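Local coordinates for replication initiator protein (Staphylococcus aureus subsp. aureus, PDB 4PTA), which probably binds the replication origin of a staphylococcal multiresistance plasmid and assembles there with further copies of itself to start plasmid replication, at residues P27-L32 with K112-K117; N53-I56 with I62-I65. One frame throughout, in Å; residues are numbered along the deposited sequence.

Contact 1 (P27-L32 with K112-K117)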
ATOM      1  N   PRO A  27      23.726   6.570  -4.533  1.00 47.97           N
ATOM      2  CA  PRO A  27      24.530   7.799  -4.579  1.00 50.11           C
ATOM      3  C   PRO A  27      23.989   8.801  -5.591  1.00 47.40           C
ATOM      4  O   PRO A  27      24.045  10.006  -5.346  1.00 47.97           O
ATOM      5  CB  PRO A  27      25.909   7.297  -5.019  1.00 40.62           C
ATOM      6  CG  PRO A  27      25.948   5.878  -4.586  1.00 50.27           C
ATOM      7  CD  PRO A  27      24.543   5.369  -4.757  1.00 49.52           C
ATOM      8  N   ASN A  28      23.475   8.306  -6.714  1.00 35.52           N
ATOM      9  CA  ASN A  28      22.869   9.173  -7.713  1.00 38.28           C
ATOM     10  C   ASN A  28      21.764  10.028  -7.110  1.00 39.69           C
ATOM     11  O   ASN A  28      21.584  11.184  -7.487  1.00 43.15           O
ATOM     12  CB  ASN A  28      22.303   8.357  -8.878  1.00 42.89           C
ATOM     13  CG  ASN A  28      23.365   7.938  -9.875  1.00 47.98           C
ATOM     14  OD1 ASN A  28      23.890   8.765 -10.620  1.00 48.30           O
ATOM     15  ND2 ASN A  28      23.671   6.645  -9.911  1.00 42.53           N
ATOM     16  N   TYR A  29      21.032   9.453  -6.160  1.00 42.36           N
ATOM     17  CA  TYR A  29      19.825  10.075  -5.626  1.00 38.44           C
ATOM     18  C   TYR A  29      20.030  10.766  -4.280  1.00 42.60           C
ATOM     19  O   TYR A  29      19.536  11.872  -4.073  1.00 51.84           O
ATOM     20  CB  TYR A  29      18.709   9.036  -5.512  1.00 35.47           C
ATOM     21  CG  TYR A  29      18.407   8.341  -6.814  1.00 35.39           C
ATOM     22  CD1 TYR A  29      18.264   6.963  -6.873  1.00 31.61           C
ATOM     23  CD2 TYR A  29      18.268   9.068  -7.989  1.00 31.78           C
ATOM     24  CE1 TYR A  29      17.990   6.327  -8.067  1.00 34.89           C
ATOM     25  CE2 TYR A  29      17.995   8.445  -9.184  1.00 27.89           C
ATOM     26  CZ  TYR A  29      17.856   7.075  -9.220  1.00 34.31           C
ATOM     27  OH  TYR A  29      17.580   6.455 -10.419  1.00 34.48           O
ATOM     28  N   LYS A  30      20.735  10.108  -3.364  1.00 36.13           N
ATOM     29  CA  LYS A  30      20.987  10.673  -2.041  1.00 46.66           C
ATOM     30  C   LYS A  30      21.334  12.152  -2.142  1.00 50.56           C
ATOM     31  O   LYS A  30      20.902  12.963  -1.326  1.00 52.42           O
ATOM     32  CB  LYS A  30      22.115   9.916  -1.336  1.00 40.04           C
ATOM     33  CG  LYS A  30      21.637   8.839  -0.379  1.00 35.33           C
ATOM     34  CD  LYS A  30      22.526   7.610  -0.435  1.00 46.92           C
ATOM     35  CE  LYS A  30      23.991   7.972  -0.276  1.00 52.32           C
ATOM     36  NZ  LYS A  30      24.871   6.785  -0.452  1.00 40.29           N
ATOM     37  N   ASP A  31      22.107  12.488  -3.167  1.00 55.68           N
ATOM     38  CA  ASP A  31      22.543  13.855  -3.410  1.00 57.25           C
ATOM     39  C   ASP A  31      21.370  14.834  -3.476  1.00 41.57           C
ATOM     40  O   ASP A  31      21.475  15.964  -3.006  1.00 56.76           O
ATOM     41  CB  ASP A  31      23.341  13.909  -4.716  1.00 63.86           C
ATOM     42  CG  ASP A  31      24.203  15.147  -4.822  1.00 80.55           C
ATOM     43  OD1 ASP A  31      23.658  16.233  -5.115  1.00 80.96           O
ATOM     44  OD2 ASP A  31      25.430  15.032  -4.618  1.00 82.06           O
ATOM     45  N   LEU A  32      20.260  14.392  -4.062  1.00 54.95           N
ATOM     46  CA  LEU A  32      19.084  15.241  -4.273  1.00 50.68           C
ATOM     47  C   LEU A  32      18.644  15.997  -3.024  1.00 41.73           C
ATOM     48  O   LEU A  32      18.694  15.472  -1.911  1.00 53.74           O
ATOM     49  CB  LEU A  32      17.902  14.411  -4.782  1.00 39.86           C
ATOM     50  CG  LEU A  32      17.958  13.822  -6.192  1.00 40.34           C
ATOM     51  CD1 LEU A  32      16.837  12.817  -6.371  1.00 30.86           C
ATOM     52  CD2 LEU A  32      17.880  14.916  -7.251  1.00 33.72           C
ATOM     53  N   LYS A 112      10.672   6.071 -13.190  1.00 25.58           N
ATOM     54  CA  LYS A 112      10.954   5.307 -11.989  1.00 30.49           C
ATOM     55  C   LYS A 112      12.460   5.231 -11.800  1.00 28.91           C
ATOM     56  O   LYS A 112      13.214   5.284 -12.769  1.00 39.82           O
ATOM     57  CB  LYS A 112      10.332   3.913 -12.069  1.00 30.39           C
ATOM     58  CG  LYS A 112       9.982   3.476 -13.476  1.00 45.14           C
ATOM     59  CD  LYS A 112       9.435   2.060 -13.503  1.00 50.77           C
ATOM     60  CE  LYS A 112       8.082   1.967 -12.834  1.00 37.28           C
ATOM     61  NZ  LYS A 112       7.487   0.612 -13.013  1.00 45.40           N
ATOM     62  N   PRO A 113      12.905   5.121 -10.546  1.00 30.90           N
ATOM     63  CA  PRO A 113      14.333   5.118 -10.225  1.00 26.49           C
ATOM     64  C   PRO A 113      15.030   3.833 -10.654  1.00 35.48           C
ATOM     65  O   PRO A 113      14.382   2.847 -11.003  1.00 36.53           O
ATOM     66  CB  PRO A 113      14.344   5.226  -8.702  1.00 34.92           C
ATOM     67  CG  PRO A 113      13.042   4.626  -8.277  1.00 28.97           C
ATOM     68  CD  PRO A 113      12.059   4.977  -9.345  1.00 22.63           C
ATOM     69  N   ALA A 114      16.356   3.856 -10.623  1.00 35.42           N
ATOM     70  CA  ALA A 114      17.138   2.665 -10.895  1.00 34.86           C
ATOM     71  C   ALA A 114      17.429   1.923  -9.596  1.00 35.48           C
ATOM     72  O   ALA A 114      17.344   2.491  -8.507  1.00 39.66           O
ATOM     73  CB  ALA A 114      18.428   3.031 -11.606  1.00 30.81           C
ATOM     74  N   ILE A 115      17.763   0.647  -9.720  1.00 41.85           N
ATOM     75  CA  ILE A 115      18.122  -0.166  -8.570  1.00 39.17           C
ATOM     76  C   ILE A 115      19.375  -0.954  -8.910  1.00 46.39           C
ATOM     77  O   ILE A 115      19.520  -1.442 -10.030  1.00 54.35           O
ATOM     78  CB  ILE A 115      16.990  -1.136  -8.191  1.00 42.00           C
ATOM     79  CG1 ILE A 115      15.771  -0.363  -7.689  1.00 41.00           C
ATOM     80  CG2 ILE A 115      17.458  -2.119  -7.126  1.00 34.68           C
ATOM     81  CD1 ILE A 115      15.939   0.203  -6.297  1.00 33.73           C
ATOM     82  N   THR A 116      20.284  -1.055  -7.946  1.00 36.25           N
ATOM     83  CA  THR A 116      21.509  -1.822  -8.125  1.00 39.39           C
ATOM     84  C   THR A 116      21.624  -2.854  -7.019  1.00 47.27           C
ATOM     85  O   THR A 116      20.970  -2.735  -5.984  1.00 40.97           O
ATOM     86  CB  THR A 116      22.755  -0.930  -8.067  1.00 45.32           C
ATOM     87  OG1 THR A 116      22.917  -0.416  -6.737  1.00 49.55           O
ATOM     88  CG2 THR A 116      22.642   0.221  -9.066  1.00 29.74           C
ATOM     89  N   LYS A 117      22.458  -3.865  -7.242  1.00 47.75           N
ATOM     90  CA  LYS A 117      22.702  -4.884  -6.229  1.00 51.16           C
ATOM     91  C   LYS A 117      23.068  -4.251  -4.888  1.00 47.17           C
ATOM     92  O   LYS A 117      22.745  -4.789  -3.831  1.00 40.09           O
ATOM     93  CB  LYS A 117      23.811  -5.840  -6.677  1.00 55.47           C
ATOM     94  CG  LYS A 117      23.467  -6.685  -7.894  1.00 74.27           C
ATOM     95  CD  LYS A 117      24.562  -7.710  -8.163  1.00 91.32           C
ATOM     96  CE  LYS A 117      24.271  -8.539  -9.406  1.00 94.94           C
ATOM     97  NZ  LYS A 117      25.309  -9.587  -9.619  1.00 78.08           N
TER
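One buried tyrosine ties the short helix 27-30 to the loop that carries the chain from strand 108-110 to helix 117-127: Y29 reaches across and P113 and A114 receive it. The bond at its end runs from main chain to side chain. The amide of A114 donates to the phenolic OH of Y29, N to OH 2.9 Å, nearly straight at 166°, and the amide nitrogen lies at the ring edge, close to its plane. Because CG of Y29 stands anti to the carbonyl carbon, beside the backbone N (chi1 -56°), the ring extends from the helix toward the loop. The proline crosses the tyrosine at about a right angle; its CB is 3.9 Å from CE1 of Y29 and meets the ring obliquely. CB of A114 comes to 3.7 Å from OH of Y29. Just 110 Å² is buried in all, so the link is narrow, one side chain wide. Beyond it, T116 takes the N-cap position of helix 117-127. The Y29 ring also meets that of F23 and touches L94, while P113 packs on V22 and on Y40 of helix 34-44.

Contact 2 (N53-I56 with I62-I65)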
ATOM      1  N   ASN A  53      -7.237  12.254 -17.021  1.00 45.75           N
ATOM      2  CA  ASN A  53      -7.085  13.325 -18.000  1.00 48.19           C
ATOM      3  C   ASN A  53      -6.646  12.767 -19.351  1.00 49.35           C
ATOM      4  O   ASN A  53      -6.368  13.518 -20.286  1.00 48.80           O
ATOM      5  CB  ASN A  53      -6.071  14.367 -17.520  1.00 49.18           C
ATOM      6  CG  ASN A  53      -6.473  15.017 -16.212  1.00 57.04           C
ATOM      7  OD1 ASN A  53      -7.623  14.916 -15.782  1.00 58.54           O
ATOM      8  ND2 ASN A  53      -5.525  15.698 -15.573  1.00 57.05           N
ATOM      9  N   ASN A  54      -6.580  11.444 -19.437  1.00 52.16           N
ATOM     10  CA  ASN A  54      -6.138  10.758 -20.644  1.00 54.11           C
ATOM     11  C   ASN A  54      -4.759  11.229 -21.118  1.00 62.31           C
ATOM     12  O   ASN A  54      -4.444  11.181 -22.307  1.00 47.72           O
ATOM     13  CB  ASN A  54      -7.179  10.898 -21.756  1.00 55.06           C
ATOM     14  CG  ASN A  54      -7.094   9.780 -22.777  1.00 76.46           C
ATOM     15  OD1 ASN A  54      -7.587   8.674 -22.546  1.00 71.29           O
ATOM     16  ND2 ASN A  54      -6.468  10.063 -23.914  1.00 75.02           N
ATOM     17  N   TRP A  55      -3.942  11.681 -20.170  1.00 60.03           N
ATOM     18  CA  TRP A  55      -2.569  12.071 -20.453  1.00 43.25           C
ATOM     19  C   TRP A  55      -1.703  10.836 -20.641  1.00 45.47           C
ATOM     20  O   TRP A  55      -0.757  10.604 -19.888  1.00 45.29           O
ATOM     21  CB  TRP A  55      -2.017  12.934 -19.321  1.00 41.93           C
ATOM     22  CG  TRP A  55      -2.701  14.250 -19.203  1.00 48.98           C
ATOM     23  CD1 TRP A  55      -3.639  14.762 -20.047  1.00 47.57           C
ATOM     24  CD2 TRP A  55      -2.508  15.231 -18.174  1.00 52.58           C
ATOM     25  NE1 TRP A  55      -4.042  16.001 -19.612  1.00 57.95           N
ATOM     26  CE2 TRP A  55      -3.362  16.310 -18.464  1.00 51.99           C
ATOM     27  CE3 TRP A  55      -1.694  15.296 -17.040  1.00 49.20           C
ATOM     28  CZ2 TRP A  55      -3.429  17.444 -17.659  1.00 51.91           C
ATOM     29  CZ3 TRP A  55      -1.761  16.425 -16.243  1.00 58.00           C
ATOM     30  CH2 TRP A  55      -2.621  17.483 -16.557  1.00 62.02           C
ATOM     31  N   ILE A  56      -2.045  10.048 -21.652  1.00 41.68           N
ATOM     32  CA  ILE A  56      -1.308   8.841 -21.986  1.00 42.37           C
ATOM     33  C   ILE A  56      -0.854   8.925 -23.442  1.00 53.09           C
ATOM     34  O   ILE A  56      -1.667   9.164 -24.336  1.00 52.27           O
ATOM     35  CB  ILE A  56      -2.198   7.596 -21.803  1.00 40.06           C
ATOM     36  CG1 ILE A  56      -2.714   7.514 -20.365  1.00 44.86           C
ATOM     37  CG2 ILE A  56      -1.446   6.332 -22.185  1.00 44.55           C
ATOM     38  CD1 ILE A  56      -3.764   6.442 -20.153  1.00 52.59           C
ATOM     39  N   ILE A  62       2.576   7.414 -19.204  1.00 25.99           N
ATOM     40  CA  ILE A  62       1.797   8.448 -18.528  1.00 25.14           C
ATOM     41  C   ILE A  62       2.611   9.729 -18.367  1.00 31.40           C
ATOM     42  O   ILE A  62       3.748   9.691 -17.899  1.00 34.89           O
ATOM     43  CB  ILE A  62       1.324   7.967 -17.138  1.00 30.50           C
ATOM     44  CG1 ILE A  62       0.646   6.599 -17.253  1.00 32.10           C
ATOM     45  CG2 ILE A  62       0.392   8.989 -16.499  1.00 21.44           C
ATOM     46  CD1 ILE A  62       0.350   5.949 -15.924  1.00 26.87           C
ATOM     47  N   TYR A  63       2.032  10.864 -18.755  1.00 29.96           N
ATOM     48  CA  TYR A  63       2.752  12.138 -18.684  1.00 40.93           C
ATOM     49  C   TYR A  63       1.979  13.228 -17.944  1.00 41.89           C
ATOM     50  O   TYR A  63       0.853  13.012 -17.499  1.00 40.39           O
ATOM     51  CB  TYR A  63       3.155  12.627 -20.083  1.00 36.68           C
ATOM     52  CG  TYR A  63       2.002  12.795 -21.051  1.00 40.17           C
ATOM     53  CD1 TYR A  63       1.169  13.907 -20.988  1.00 36.87           C
ATOM     54  CD2 TYR A  63       1.758  11.849 -22.039  1.00 43.06           C
ATOM     55  CE1 TYR A  63       0.116  14.062 -21.872  1.00 39.06           C
ATOM     56  CE2 TYR A  63       0.710  11.996 -22.928  1.00 31.52           C
ATOM     57  CZ  TYR A  63      -0.108  13.104 -22.839  1.00 38.47           C
ATOM     58  OH  TYR A  63      -1.153  13.255 -23.722  1.00 45.66           O
ATOM     59  N   PHE A  64       2.599  14.398 -17.808  1.00 45.04           N
ATOM     60  CA  PHE A  64       1.969  15.528 -17.136  1.00 48.35           C
ATOM     61  C   PHE A  64       1.932  16.772 -18.022  1.00 55.04           C
ATOM     62  O   PHE A  64       2.873  17.046 -18.766  1.00 53.14           O
ATOM     63  CB  PHE A  64       2.689  15.857 -15.824  1.00 43.45           C
ATOM     64  CG  PHE A  64       2.601  14.768 -14.792  1.00 49.40           C
ATOM     65  CD1 PHE A  64       3.749  14.183 -14.287  1.00 48.49           C
ATOM     66  CD2 PHE A  64       1.373  14.328 -14.332  1.00 50.00           C
ATOM     67  CE1 PHE A  64       3.673  13.185 -13.340  1.00 42.21           C
ATOM     68  CE2 PHE A  64       1.293  13.328 -13.385  1.00 48.12           C
ATOM     69  CZ  PHE A  64       2.445  12.756 -12.891  1.00 39.81           C
ATOM     70  N   ILE A  65       0.835  17.515 -17.931  1.00 56.53           N
ATOM     71  CA  ILE A  65       0.713  18.805 -18.595  1.00 50.67           C
ATOM     72  C   ILE A  65       0.497  19.879 -17.540  1.00 45.64           C
ATOM     73  O   ILE A  65      -0.638  20.230 -17.220  1.00 53.50           O
ATOM     74  CB  ILE A  65      -0.462  18.824 -19.590  1.00 55.44           C
ATOM     75  CG1 ILE A  65      -0.270  17.744 -20.655  1.00 57.79           C
ATOM     76  CG2 ILE A  65      -0.592  20.191 -20.238  1.00 53.92           C
ATOM     77  CD1 ILE A  65      -1.296  17.786 -21.766  1.00 57.79           C
TER
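The W55 indole lies between I65 on one face and N53, two residues earlier in the chain, on the other, with Y63 folded back over the main chain at its root. CB of I65 stands over the indole six-membered ring, 3.9 Å from its centroid and 16° off the normal, a CH-pi contact; N of I65 covers the same face nearer the rim, 3.3 Å from CZ3 of W55. The opposite face is met by CB of N53. Y63 and W55 do not stack: at 9° the planes are nearly parallel, but the rings are so far displaced that little of one faces the other. Instead the Y63 ring lies over the W55 backbone, and CB of W55 makes a CH-pi contact with its face, 4.0 Å from the centroid. CG of Y63 sits between its backbone N and carbonyl carbon (chi1 57°), which folds the ring over the carbonyl of W55. That oxygen accepts the N-H of Y63, N to O 3.0 Å, in a nearly straight bond, and also lies over the centre of the Y63 ring. F64 leaves its backbone pointing away, yet CE3 of W55 meets its ring edge, 4.2 Å from CD2 of F64. N54 ends helix 47-52 in a Schellman motif and W55 centres an inverse gamma turn, while a single beta bridge pairs I56 with I62: a hairpin-like loop inside the family's N-terminal region, of the helix-turn-helix clan.

How the contacts relate
Contacts 1 and 2 lie on opposite sides of the chain's centre, their own centres 25 Å apart and their nearest atoms about 9 Å apart, so they do not touch. In sequence, contact 2 falls wholly between the two segments of contact 1. The first joins distant parts of the chain, 80 residues apart, whereas the second closes a local turn with only five residues between its segments. Strand 108-110 connects them: F64 of contact 2 packs on L108 and L110, and the strand leads into K112-K117. Both also touch the second subunit, contact 1 through K112 with Q4 of that copy and contact 2 through I56 with V8 of it, consistent with assembly through the N-terminal arm.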